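PDB 5L92: cytochrome P450 from Bacillus megaterium, which binds corticosterone in a pocket above its heme and oxidises steroids, probably as a cytochrome P450 monooxygenase. Local coordinates for residues N24-Y29 and R284-V289; W47-Y52 and V300-K305; D53-V58 and V341-G346. All coordinates share one frame; numbering follows the deposited sequence.

The three contacts touch one another pairwise; contacts 2 and 3 lie on the same side of the chain's centre. Contact 3 lies nearest the cofactor: its segment 341-346 touches the heme, and the M343 side chain is about 12 Å from bound corticosterone. Strand 46-49 of contact 2 leads directly into helix 52-60 of contact 3, and the centres of contacts 2 and 3 are about 13 Å apart. They are joined by Y52 OH to V341 O (2.7 Å, probable hydrogen bond) and by L302 CD2 against V58 CG2 (3.6 Å). Contact 1, centred about 14 Å from contact 3, meets it through R284 and H342, and meets contact 2 where W28 CH2 packs on F50 CZ (3.6 Å). P288 and V289 of contact 1 also border the heme.

Contact 1. Residues N24-Y29 and R284-V289; sequences NPFSWY and RYRSPV
The carboxamide oxygen of N24 is gripped end-on by the R286 guanidinium: NH2 lies 3.1 Å from N24 OD1 and NH1 lies 3.2 Å from the same OD1. Both bonds leave in the guanidinium plane, but they meet the amide differently. NH2 reaches OD1 in the carbonyl plane with a fairly straight N-H...O angle of 153°, whereas NH1 stands well above that plane. The amide is turned almost perpendicular to the guanidinium, 80° between planes. R286 gets there on an extended chain from CG to NE, and the group has further partners, E260 in a salt bridge to NH2 and Y393 OH on NH1. N24 ND2 is held by the carbonyl of E20, so both ends of the amide are fixed.

Packing around F26 is the second element. Its CE2 meets R286 NH1 at 3.7 Å, the nitrogen lying at the ring edge, near its plane. F26 CZ approaches Y285 O at 3.5 Å, at an oblique angle to the ring; that oxygen also accepts from R322. P25 CD, 3.9 Å above the ring plane, lies over the centre of one face. CG of F26 is anti to the carbonyl carbon (chi1 -48°), which carries the ring toward the end of helix 275-285.

The polar grip and the F26 ring together join the start of helix 26-33 to the exit of helix 275-285, where R286 is the first residue to leave helical geometry. That helix is the P450 K helix, with E281 and R284 paired by the salt bridge of its ExxR motif.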
loop_
_atom_site.group_PDB
_atom_site.type_symbol
_atom_site.label_atom_id
_atom_site.label_comp_id
_atom_site.label_asym_id
_atom_site.label_seq_id
_atom_site.Cartn_x
_atom_site.Cartn_y
_atom_site.Cartn_z
ATOM N N ASN A 24 10.147 -6.970 11.994
ATOM C CA ASN A 24 9.334 -7.403 13.129
ATOM C C ASN A 24 9.351 -6.292 14.181
ATOM O O ASN A 24 9.982 -6.402 15.240
ATOM C CB ASN A 24 9.809 -8.755 13.669
ATOM C CG ASN A 24 9.635 -9.891 12.638
ATOM O OD1 ASN A 24 8.533 -10.396 12.430
ATOM N ND2 ASN A 24 10.721 -10.265 11.976
ATOM N N PRO A 25 8.650 -5.197 13.902
ATOM C CA PRO A 25 8.534 -4.093 14.859
ATOM C C PRO A 25 7.524 -4.331 15.974
ATOM O O PRO A 25 7.321 -3.436 16.806
ATOM C CB PRO A 25 8.082 -2.922 13.964
ATOM C CG PRO A 25 7.270 -3.602 12.862
ATOM C CD PRO A 25 7.968 -4.916 12.620
ATOM N N PHE A 26 6.926 -5.518 16.055
ATOM C CA PHE A 26 5.732 -5.679 16.883
ATOM C C PHE A 26 6.022 -5.723 18.383
ATOM O O PHE A 26 5.150 -5.345 19.162
ATOM C CB PHE A 26 4.959 -6.921 16.420
ATOM C CG PHE A 26 4.769 -6.951 14.900
ATOM C CD1 PHE A 26 3.928 -6.068 14.297
ATOM C CD2 PHE A 26 5.472 -7.842 14.115
ATOM C CE1 PHE A 26 3.761 -6.074 12.914
ATOM C CE2 PHE A 26 5.307 -7.849 12.751
ATOM C CZ PHE A 26 4.470 -6.948 12.156
ATOM N N SER A 27 7.221 -6.105 18.802
ATOM C CA SER A 27 7.551 -6.019 20.227
ATOM C C SER A 27 7.637 -4.566 20.686
ATOM O O SER A 27 7.161 -4.218 21.774
ATOM C CB SER A 27 8.866 -6.750 20.511
ATOM O OG SER A 27 8.657 -8.139 20.476
ATOM N N TRP A 28 8.229 -3.710 19.857
ATOM C CA TRP A 28 8.242 -2.272 20.105
ATOM C C TRP A 28 6.834 -1.695 20.209
ATOM O O TRP A 28 6.526 -0.954 21.159
ATOM C CB TRP A 28 9.000 -1.565 18.995
ATOM C CG TRP A 28 9.078 -0.051 19.178
ATOM C CD1 TRP A 28 9.569 0.621 20.278
ATOM C CD2 TRP A 28 8.632 0.969 18.258
ATOM N NE1 TRP A 28 9.465 1.988 20.085
ATOM C CE2 TRP A 28 8.899 2.226 18.859
ATOM C CE3 TRP A 28 8.042 0.944 16.988
ATOM C CZ2 TRP A 28 8.630 3.433 18.216
ATOM C CZ3 TRP A 28 7.766 2.144 16.359
ATOM C CH2 TRP A 28 8.049 3.374 16.982
ATOM N N TYR A 29 5.982 -1.969 19.198
ATOM C CA TYR A 29 4.585 -1.540 19.250
ATOM C C TYR A 29 3.931 -1.952 20.569
ATOM O O TYR A 29 3.210 -1.165 21.195
ATOM C CB TYR A 29 3.771 -2.149 18.089
ATOM C CG TYR A 29 4.118 -1.785 16.651
ATOM C CD1 TYR A 29 4.841 -0.641 16.326
ATOM C CD2 TYR A 29 3.671 -2.593 15.609
ATOM C CE1 TYR A 29 5.145 -0.344 14.998
ATOM C CE2 TYR A 29 3.966 -2.313 14.310
ATOM C CZ TYR A 29 4.685 -1.173 13.997
ATOM O OH TYR A 29 4.962 -0.887 12.691
ATOM N N ARG A 284 -3.936 -7.631 8.567
ATOM C CA ARG A 284 -3.826 -7.271 9.986
ATOM C C ARG A 284 -2.412 -7.513 10.514
ATOM O O ARG A 284 -1.840 -6.659 11.206
ATOM C CB ARG A 284 -4.838 -8.100 10.811
ATOM C CG ARG A 284 -5.018 -7.587 12.244
ATOM C CD ARG A 284 -5.579 -8.625 13.272
ATOM N NE ARG A 284 -4.797 -9.867 13.409
ATOM C CZ ARG A 284 -3.944 -10.136 14.399
ATOM N NH1 ARG A 284 -3.711 -9.271 15.370
ATOM N NH2 ARG A 284 -3.300 -11.284 14.413
ATOM N N TYR A 285 -1.848 -8.688 10.207
ATOM C CA TYR A 285 -0.657 -9.227 10.859
ATOM C C TYR A 285 0.638 -8.713 10.239
ATOM O O TYR A 285 1.606 -8.459 10.959
ATOM C CB TYR A 285 -0.711 -10.768 10.805
ATOM C CG TYR A 285 0.228 -11.479 11.752
ATOM C CD1 TYR A 285 -0.065 -11.608 13.112
ATOM C CD2 TYR A 285 1.396 -12.028 11.287
ATOM C CE1 TYR A 285 0.814 -12.278 13.962
ATOM C CE2 TYR A 285 2.247 -12.699 12.103
ATOM C CZ TYR A 285 1.970 -12.823 13.436
ATOM O OH TYR A 285 2.869 -13.485 14.215
ATOM N N ARG A 286 0.664 -8.535 8.917
ATOM C CA ARG A 286 1.831 -8.056 8.196
ATOM C C ARG A 286 1.391 -7.007 7.171
ATOM O O ARG A 286 1.437 -7.188 5.957
ATOM C CB ARG A 286 2.597 -9.206 7.576
ATOM C CG ARG A 286 3.504 -9.890 8.638
ATOM C CD ARG A 286 4.602 -10.724 8.019
ATOM N NE ARG A 286 5.198 -11.606 8.994
ATOM C CZ ARG A 286 6.091 -11.241 9.903
ATOM N NH1 ARG A 286 6.498 -9.987 9.971
ATOM N NH2 ARG A 286 6.575 -12.137 10.759
ATOM N N SER A 287 0.896 -5.919 7.705
ATOM C CA SER A 287 0.204 -4.921 6.902
ATOM C C SER A 287 1.159 -4.262 5.907
ATOM O O SER A 287 2.215 -3.770 6.317
ATOM C CB SER A 287 -0.400 -3.893 7.833
ATOM O OG SER A 287 -0.919 -4.522 9.006
ATOM N N PRO A 288 0.811 -4.215 4.617
ATOM C CA PRO A 288 1.639 -3.503 3.609
ATOM C C PRO A 288 1.935 -2.049 3.941
ATOM O O PRO A 288 2.976 -1.520 3.524
ATOM C CB PRO A 288 0.774 -3.623 2.341
ATOM C CG PRO A 288 0.004 -4.906 2.576
ATOM C CD PRO A 288 -0.386 -4.808 3.995
ATOM N N VAL A 289 1.043 -1.382 4.664
ATOM C CA VAL A 289 1.255 -0.026 5.150
ATOM C C VAL A 289 1.173 -0.051 6.677
ATOM O O VAL A 289 0.123 -0.369 7.243
ATOM C CB VAL A 289 0.252 0.958 4.550
ATOM C CG1 VAL A 289 0.519 2.398 5.058
ATOM C CG2 VAL A 289 0.328 0.952 2.980
#

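Contact 2. Residues W47-Y52 and V300-K305; sequences WDVFHY and VTLAGK
W47 starts the contact by meeting the aliphatic chain of K305 with the far end of its indole, obliquely to the ring. W47 CZ3 is 3.8 Å from K305 CB and 4.0 Å from K305 CD. A bend in the lysine chain at chi2 (-75°) keeps CD beside the indole instead of letting it run on, and a second bend at chi4 accompanies the bond of NZ to the carbonyl oxygen of V38. At the other end of the indole, NE1 is hydrogen-bonded to E311.

Two residues on, V49 and L302 point at one another tip to tip, V49 CG2 being 3.7 Å from L302 CD2. This is a purely apolar meeting of two buried side chains.

H51 follows at the position just before helix 52-60. Its CE1 lies 4.2 Å from A303 CB, a looser touch than the other two, and oblique to the imidazole. The ring is put there by the less common chi1 of 67°, with CG between the backbone N and the carbonyl carbon.

Opposite these three residues, L302 and K305 close a type I' turn through mutual backbone bonds, L302 N to K305 O at 2.9 Å and K305 N to L302 O at 3.0 Å. The resulting two-residue hairpin of strands 300-302 and 305-307 rests on the side chains of W47, V49 and H51. Strand 46-49 itself is hydrogen-bonded between antiparallel strand 38-41 and parallel strand 312-315. V38 of the first also touches A303, and helix 52-60 packs on L302 through V58.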
loop_
_atom_site.group_PDB
_atom_site.type_symbol
_atom_site.label_atom_id
_atom_site.label_comp_id
_atom_site.label_asym_id
_atom_site.label_seq_id
_atom_site.Cartn_x
_atom_site.Cartn_y
_atom_site.Cartn_z
ATOM N N TRP A 47 4.286 12.956 17.031
ATOM C CA TRP A 47 3.475 12.204 17.977
ATOM C C TRP A 47 3.157 10.841 17.378
ATOM O O TRP A 47 2.416 10.761 16.403
ATOM C CB TRP A 47 2.151 12.904 18.273
ATOM C CG TRP A 47 2.245 14.131 19.005
ATOM C CD1 TRP A 47 2.315 15.375 18.490
ATOM C CD2 TRP A 47 2.271 14.272 20.418
ATOM N NE1 TRP A 47 2.350 16.296 19.488
ATOM C CE2 TRP A 47 2.347 15.644 20.690
ATOM C CE3 TRP A 47 2.222 13.369 21.483
ATOM C CZ2 TRP A 47 2.386 16.151 21.985
ATOM C CZ3 TRP A 47 2.262 13.872 22.781
ATOM C CH2 TRP A 47 2.341 15.258 23.017
ATOM N N ASP A 48 3.702 9.791 17.971
ATOM C CA ASP A 48 3.320 8.424 17.661
ATOM C C ASP A 48 2.007 8.059 18.355
ATOM O O ASP A 48 1.762 8.458 19.497
ATOM C CB ASP A 48 4.420 7.477 18.109
ATOM C CG ASP A 48 5.669 7.613 17.286
ATOM O OD1 ASP A 48 5.589 7.815 16.060
ATOM O OD2 ASP A 48 6.750 7.496 17.877
ATOM N N VAL A 49 1.151 7.324 17.642
ATOM C CA VAL A 49 -0.137 6.842 18.168
ATOM C C VAL A 49 -0.225 5.331 17.917
ATOM O O VAL A 49 -0.306 4.886 16.762
ATOM C CB VAL A 49 -1.305 7.585 17.522
ATOM C CG1 VAL A 49 -2.638 7.048 17.994
ATOM C CG2 VAL A 49 -1.186 9.091 17.825
ATOM N N PHE A 50 -0.249 4.549 18.996
ATOM C CA PHE A 50 -0.070 3.107 18.889
ATOM C C PHE A 50 -1.307 2.280 19.206
ATOM O O PHE A 50 -1.335 1.099 18.859
ATOM C CB PHE A 50 1.055 2.642 19.822
ATOM C CG PHE A 50 2.428 3.141 19.442
ATOM C CD1 PHE A 50 3.160 2.527 18.448
ATOM C CD2 PHE A 50 3.007 4.200 20.116
ATOM C CE1 PHE A 50 4.446 2.992 18.098
ATOM C CE2 PHE A 50 4.282 4.649 19.785
ATOM C CZ PHE A 50 4.997 4.046 18.768
ATOM N N HIS A 51 -2.281 2.822 19.900
ATOM C CA HIS A 51 -3.430 2.024 20.278
ATOM C C HIS A 51 -4.554 2.234 19.288
ATOM O O HIS A 51 -4.643 3.265 18.613
ATOM C CB HIS A 51 -3.890 2.331 21.707
ATOM C CG HIS A 51 -4.446 3.708 21.907
ATOM N ND1 HIS A 51 -3.772 4.857 21.535
ATOM C CD2 HIS A 51 -5.602 4.117 22.481
ATOM C CE1 HIS A 51 -4.499 5.910 21.866
ATOM N NE2 HIS A 51 -5.616 5.487 22.434
ATOM N N TYR A 52 -5.405 1.214 19.209
ATOM C CA TYR A 52 -6.430 1.134 18.168
ATOM C C TYR A 52 -7.342 2.341 18.200
ATOM O O TYR A 52 -7.669 2.919 17.155
ATOM C CB TYR A 52 -7.251 -0.144 18.346
ATOM C CG TYR A 52 -8.284 -0.420 17.285
ATOM C CD1 TYR A 52 -9.473 0.304 17.223
ATOM C CD2 TYR A 52 -8.087 -1.425 16.360
ATOM C CE1 TYR A 52 -10.415 0.025 16.247
ATOM C CE2 TYR A 52 -9.005 -1.698 15.401
ATOM C CZ TYR A 52 -10.173 -0.985 15.349
ATOM O OH TYR A 52 -11.075 -1.304 14.369
ATOM N N VAL A 300 -5.447 19.978 20.094
ATOM C CA VAL A 300 -6.352 18.891 20.421
ATOM C C VAL A 300 -5.716 18.031 21.486
ATOM O O VAL A 300 -4.498 17.849 21.514
ATOM C CB VAL A 300 -6.708 18.048 19.170
ATOM C CG1 VAL A 300 -5.443 17.424 18.539
ATOM C CG2 VAL A 300 -7.731 16.985 19.552
ATOM N N THR A 301 -6.556 17.474 22.347
ATOM C CA THR A 301 -6.148 16.490 23.323
ATOM C C THR A 301 -6.481 15.111 22.765
ATOM O O THR A 301 -7.569 14.908 22.225
ATOM C CB THR A 301 -6.834 16.757 24.661
ATOM O OG1 THR A 301 -6.466 18.073 25.101
ATOM C CG2 THR A 301 -6.416 15.710 25.742
ATOM N N LEU A 302 -5.511 14.200 22.820
ATOM C CA LEU A 302 -5.664 12.847 22.281
ATOM C C LEU A 302 -5.126 11.913 23.346
ATOM O O LEU A 302 -3.946 12.004 23.683
ATOM C CB LEU A 302 -4.895 12.655 20.964
ATOM C CG LEU A 302 -5.015 11.253 20.323
ATOM C CD1 LEU A 302 -6.424 11.047 19.770
ATOM C CD2 LEU A 302 -3.979 10.978 19.227
ATOM N N ALA A 303 -5.996 11.095 23.939
ATOM C CA ALA A 303 -5.617 10.239 25.079
ATOM C C ALA A 303 -4.877 11.027 26.169
ATOM O O ALA A 303 -3.870 10.583 26.732
ATOM C CB ALA A 303 -4.776 9.056 24.598
ATOM N N GLY A 304 -5.373 12.226 26.462
ATOM C CA GLY A 304 -4.826 12.994 27.569
ATOM C C GLY A 304 -3.547 13.745 27.273
ATOM O O GLY A 304 -3.007 14.395 28.178
ATOM N N LYS A 305 -3.052 13.683 26.042
ATOM C CA LYS A 305 -1.894 14.432 25.599
ATOM C C LYS A 305 -2.352 15.632 24.784
ATOM O O LYS A 305 -3.381 15.588 24.123
ATOM C CB LYS A 305 -0.979 13.543 24.762
ATOM C CG LYS A 305 -0.317 12.406 25.552
ATOM C CD LYS A 305 0.821 12.946 26.422
ATOM C CE LYS A 305 1.421 11.841 27.285
ATOM N NZ LYS A 305 2.459 11.086 26.531
#

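Contact 3. Residues D53-V58 and V341-G346; sequences DGVKEV and VHMAFG. With HEM (protoporphyrin IX containing Fe), chain C.
M343 O accepts a 2.8 Å hydrogen bond from G346 N, closing the type I turn that carries this loop past the heme, while the M343 side chain reaches the other way, to helix 52-60. A second bond ties the turn to the residue before it: A344 N donates to H342 ND1 at 3.1 Å, nearly straight (167°) and close to the imidazole plane; the far nitrogen, NE2, is hydrogen-bonded to E280.

All contact with the helix runs through the thioether of M343. Its methyl CE lies 3.7 Å from V55 CG1, and the two side chains run alongside each other, pointing opposite ways. The sulfur settles on the next residue, with K56 CA 3.9 Å from M343 SD, so it is the root of the lysine that is touched; the rest of that chain leads away. The bend at chi3 (-77°) turns CE from the line of the chain onto V55 and the K56 backbone. A320 of helix 317-320 touches both V55 and M343, adding a third wall to this buried apolar patch.

On the other side of the turn the heme lies against the backbone. A344 O and F345 C are each 3.4 Å from the heme methyl CMA, and F345 CE1 approaches the heme pyrrole carbon C2B at 3.7 Å. G346, with phi at 86°, passes close to the propionate carbon CAA of the neighbouring pyrrole A, the ring that also carries CMA, where a side chain would be crowded. F345 also makes a backbone hydrogen bond with C352, the axial iron ligand. F345 and G346 open the FGxGxHxCxG signature of the P450 cysteine-ligand loop; the contact joins helix 52-60 to the entry of this heme-binding loop.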
loop_
_atom_site.group_PDB
_atom_site.type_symbol
_atom_site.label_atom_id
_atom_site.label_comp_id
_atom_site.label_asym_id
_atom_site.label_seq_id
_atom_site.Cartn_x
_atom_site.Cartn_y
_atom_site.Cartn_z
ATOM N N ASP A 53 -7.784 2.723 19.391
ATOM C CA ASP A 53 -8.753 3.799 19.497
ATOM C C ASP A 53 -8.122 5.109 19.072
ATOM O O ASP A 53 -8.789 5.951 18.466
ATOM C CB ASP A 53 -9.281 3.886 20.939
ATOM C CG ASP A 53 -10.420 4.898 21.097
ATOM O OD1 ASP A 53 -11.531 4.632 20.572
ATOM O OD2 ASP A 53 -10.201 5.956 21.740
ATOM N N GLY A 54 -6.831 5.271 19.367
ATOM C CA GLY A 54 -6.110 6.456 18.927
ATOM C C GLY A 54 -5.936 6.506 17.421
ATOM O O GLY A 54 -6.163 7.547 16.788
ATOM N N VAL A 55 -5.507 5.388 16.824
ATOM C CA VAL A 55 -5.359 5.356 15.371
ATOM C C VAL A 55 -6.699 5.655 14.710
ATOM O O VAL A 55 -6.792 6.484 13.791
ATOM C CB VAL A 55 -4.780 4.002 14.913
ATOM C CG1 VAL A 55 -4.871 3.861 13.398
ATOM C CG2 VAL A 55 -3.327 3.837 15.358
ATOM N N LYS A 56 -7.767 5.013 15.197
ATOM C CA LYS A 56 -9.102 5.239 14.665
ATOM C C LYS A 56 -9.499 6.710 14.755
ATOM O O LYS A 56 -10.009 7.278 13.788
ATOM C CB LYS A 56 -10.108 4.374 15.425
ATOM C CG LYS A 56 -11.578 4.635 15.033
ATOM C CD LYS A 56 -12.543 3.591 15.623
ATOM C CE LYS A 56 -12.905 3.899 17.073
ATOM N NZ LYS A 56 -13.906 5.005 17.123
ATOM N N GLU A 57 -9.286 7.334 15.926
ATOM C CA GLU A 57 -9.696 8.714 16.129
ATOM C C GLU A 57 -8.924 9.668 15.223
ATOM O O GLU A 57 -9.507 10.586 14.637
ATOM C CB GLU A 57 -9.509 9.086 17.594
ATOM C CG GLU A 57 -10.156 10.378 18.010
ATOM C CD GLU A 57 -10.379 10.444 19.521
ATOM O OE1 GLU A 57 -9.753 9.643 20.258
ATOM O OE2 GLU A 57 -11.189 11.283 19.974
ATOM N N VAL A 58 -7.612 9.463 15.096
ATOM C CA VAL A 58 -6.800 10.321 14.245
ATOM C C VAL A 58 -7.281 10.259 12.816
ATOM O O VAL A 58 -7.377 11.297 12.141
ATOM C CB VAL A 58 -5.310 9.953 14.351
ATOM C CG1 VAL A 58 -4.503 10.573 13.163
ATOM C CG2 VAL A 58 -4.755 10.431 15.722
ATOM N N VAL A 341 -11.470 -6.311 12.359
ATOM C CA VAL A 341 -11.837 -4.978 11.914
ATOM C C VAL A 341 -10.554 -4.179 11.814
ATOM O O VAL A 341 -10.330 -3.235 12.563
ATOM C CB VAL A 341 -12.875 -4.313 12.831
ATOM C CG1 VAL A 341 -13.331 -2.983 12.184
ATOM C CG2 VAL A 341 -14.133 -5.247 12.997
ATOM N N HIS A 342 -9.689 -4.586 10.904
ATOM C CA HIS A 342 -8.417 -3.922 10.793
ATOM C C HIS A 342 -8.577 -2.638 9.975
ATOM O O HIS A 342 -9.617 -2.365 9.375
ATOM C CB HIS A 342 -7.421 -4.856 10.158
ATOM C CG HIS A 342 -7.810 -5.215 8.773
ATOM N ND1 HIS A 342 -7.668 -4.340 7.715
ATOM C CD2 HIS A 342 -8.449 -6.303 8.285
ATOM C CE1 HIS A 342 -8.142 -4.903 6.621
ATOM N NE2 HIS A 342 -8.618 -6.095 6.938
ATOM N N MET A 343 -7.529 -1.830 9.998
ATOM C CA MET A 343 -7.486 -0.551 9.309
ATOM C C MET A 343 -6.359 -0.533 8.282
ATOM O O MET A 343 -5.739 0.498 8.059
ATOM C CB MET A 343 -7.319 0.583 10.337
ATOM C CG MET A 343 -8.579 0.774 11.183
ATOM S SD MET A 343 -8.594 2.119 12.388
ATOM C CE MET A 343 -7.589 1.390 13.687
ATOM N N ALA A 344 -6.069 -1.673 7.666
ATOM C CA ALA A 344 -4.922 -1.741 6.782
ATOM C C ALA A 344 -5.139 -0.887 5.537
ATOM O O ALA A 344 -4.171 -0.518 4.881
ATOM C CB ALA A 344 -4.622 -3.198 6.423
ATOM N N PHE A 345 -6.388 -0.560 5.218
ATOM C CA PHE A 345 -6.725 0.352 4.145
ATOM C C PHE A 345 -7.051 1.748 4.657
ATOM O O PHE A 345 -7.612 2.556 3.914
ATOM C CB PHE A 345 -7.915 -0.184 3.351
ATOM C CG PHE A 345 -7.613 -1.434 2.583
ATOM C CD1 PHE A 345 -6.676 -1.436 1.586
ATOM C CD2 PHE A 345 -8.268 -2.629 2.891
ATOM C CE1 PHE A 345 -6.403 -2.583 0.885
ATOM C CE2 PHE A 345 -7.997 -3.782 2.164
ATOM C CZ PHE A 345 -7.059 -3.760 1.184
ATOM N N GLY A 346 -6.734 2.036 5.912
ATOM C CA GLY A 346 -7.130 3.288 6.494
ATOM C C GLY A 346 -8.529 3.200 7.068
ATOM O O GLY A 346 -9.042 2.136 7.351
HETATM C CHA HEM C . -5.423 5.285 0.130
HETATM C CHB HEM C . -3.420 1.097 1.669
HETATM C CHC HEM C . -3.769 -0.792 -2.738
HETATM C CHD HEM C . -5.280 3.527 -4.320
HETATM C C1A HEM C . -4.892 4.281 0.930
HETATM C C2A HEM C . -4.738 4.352 2.366
HETATM C C3A HEM C . -4.176 3.208 2.783
HETATM C C4A HEM C . -3.979 2.356 1.633
HETATM C CMA HEM C . -3.825 2.844 4.239
HETATM C CAA HEM C . -5.132 5.556 3.266
HETATM C CBA HEM C . -4.244 6.779 3.028
HETATM C CGA HEM C . -4.397 7.813 4.111
HETATM O O1A HEM C . -5.376 7.784 4.869
HETATM O O2A HEM C . -3.524 8.685 4.256
HETATM C C1B HEM C . -3.369 0.183 0.643
HETATM C C2B HEM C . -3.016 -1.228 0.730
HETATM C C3B HEM C . -3.106 -1.728 -0.514
HETATM C C4B HEM C . -3.505 -0.655 -1.403
HETATM C CMB HEM C . -2.658 -1.969 2.032
HETATM C CAB HEM C . -2.897 -3.168 -1.029
HETATM C CBB HEM C . -3.013 -4.250 -0.242
HETATM C C1C HEM C . -4.217 0.220 -3.556
HETATM C C2C HEM C . -4.369 0.142 -4.983
HETATM C C3C HEM C . -4.798 1.317 -5.407
HETATM C C4C HEM C . -4.892 2.211 -4.285
HETATM C CMC HEM C . -4.141 -1.098 -5.886
HETATM C CAC HEM C . -5.049 1.606 -6.892
HETATM C CBC HEM C . -6.249 2.006 -7.301
HETATM C C1D HEM C . -5.449 4.384 -3.271
HETATM C C2D HEM C . -5.889 5.759 -3.388
HETATM C C3D HEM C . -5.944 6.270 -2.149
HETATM C C4D HEM C . -5.517 5.217 -1.233
HETATM C CMD HEM C . -6.205 6.432 -4.751
HETATM C CAD HEM C . -6.356 7.696 -1.708
HETATM C CBD HEM C . -7.851 7.749 -1.335
HETATM C CGD HEM C . -8.290 9.078 -0.751
HETATM O O1D HEM C . -9.504 9.386 -0.775
HETATM O O2D HEM C . -7.456 9.855 -0.222
HETATM N NA HEM C . -4.429 3.048 0.490
HETATM N NB HEM C . -3.638 0.488 -0.673
HETATM N NC HEM C . -4.536 1.507 -3.163
HETATM N ND HEM C . -5.203 4.110 -1.952
HETATM FE FE HEM C . -4.539 2.247 -1.348
#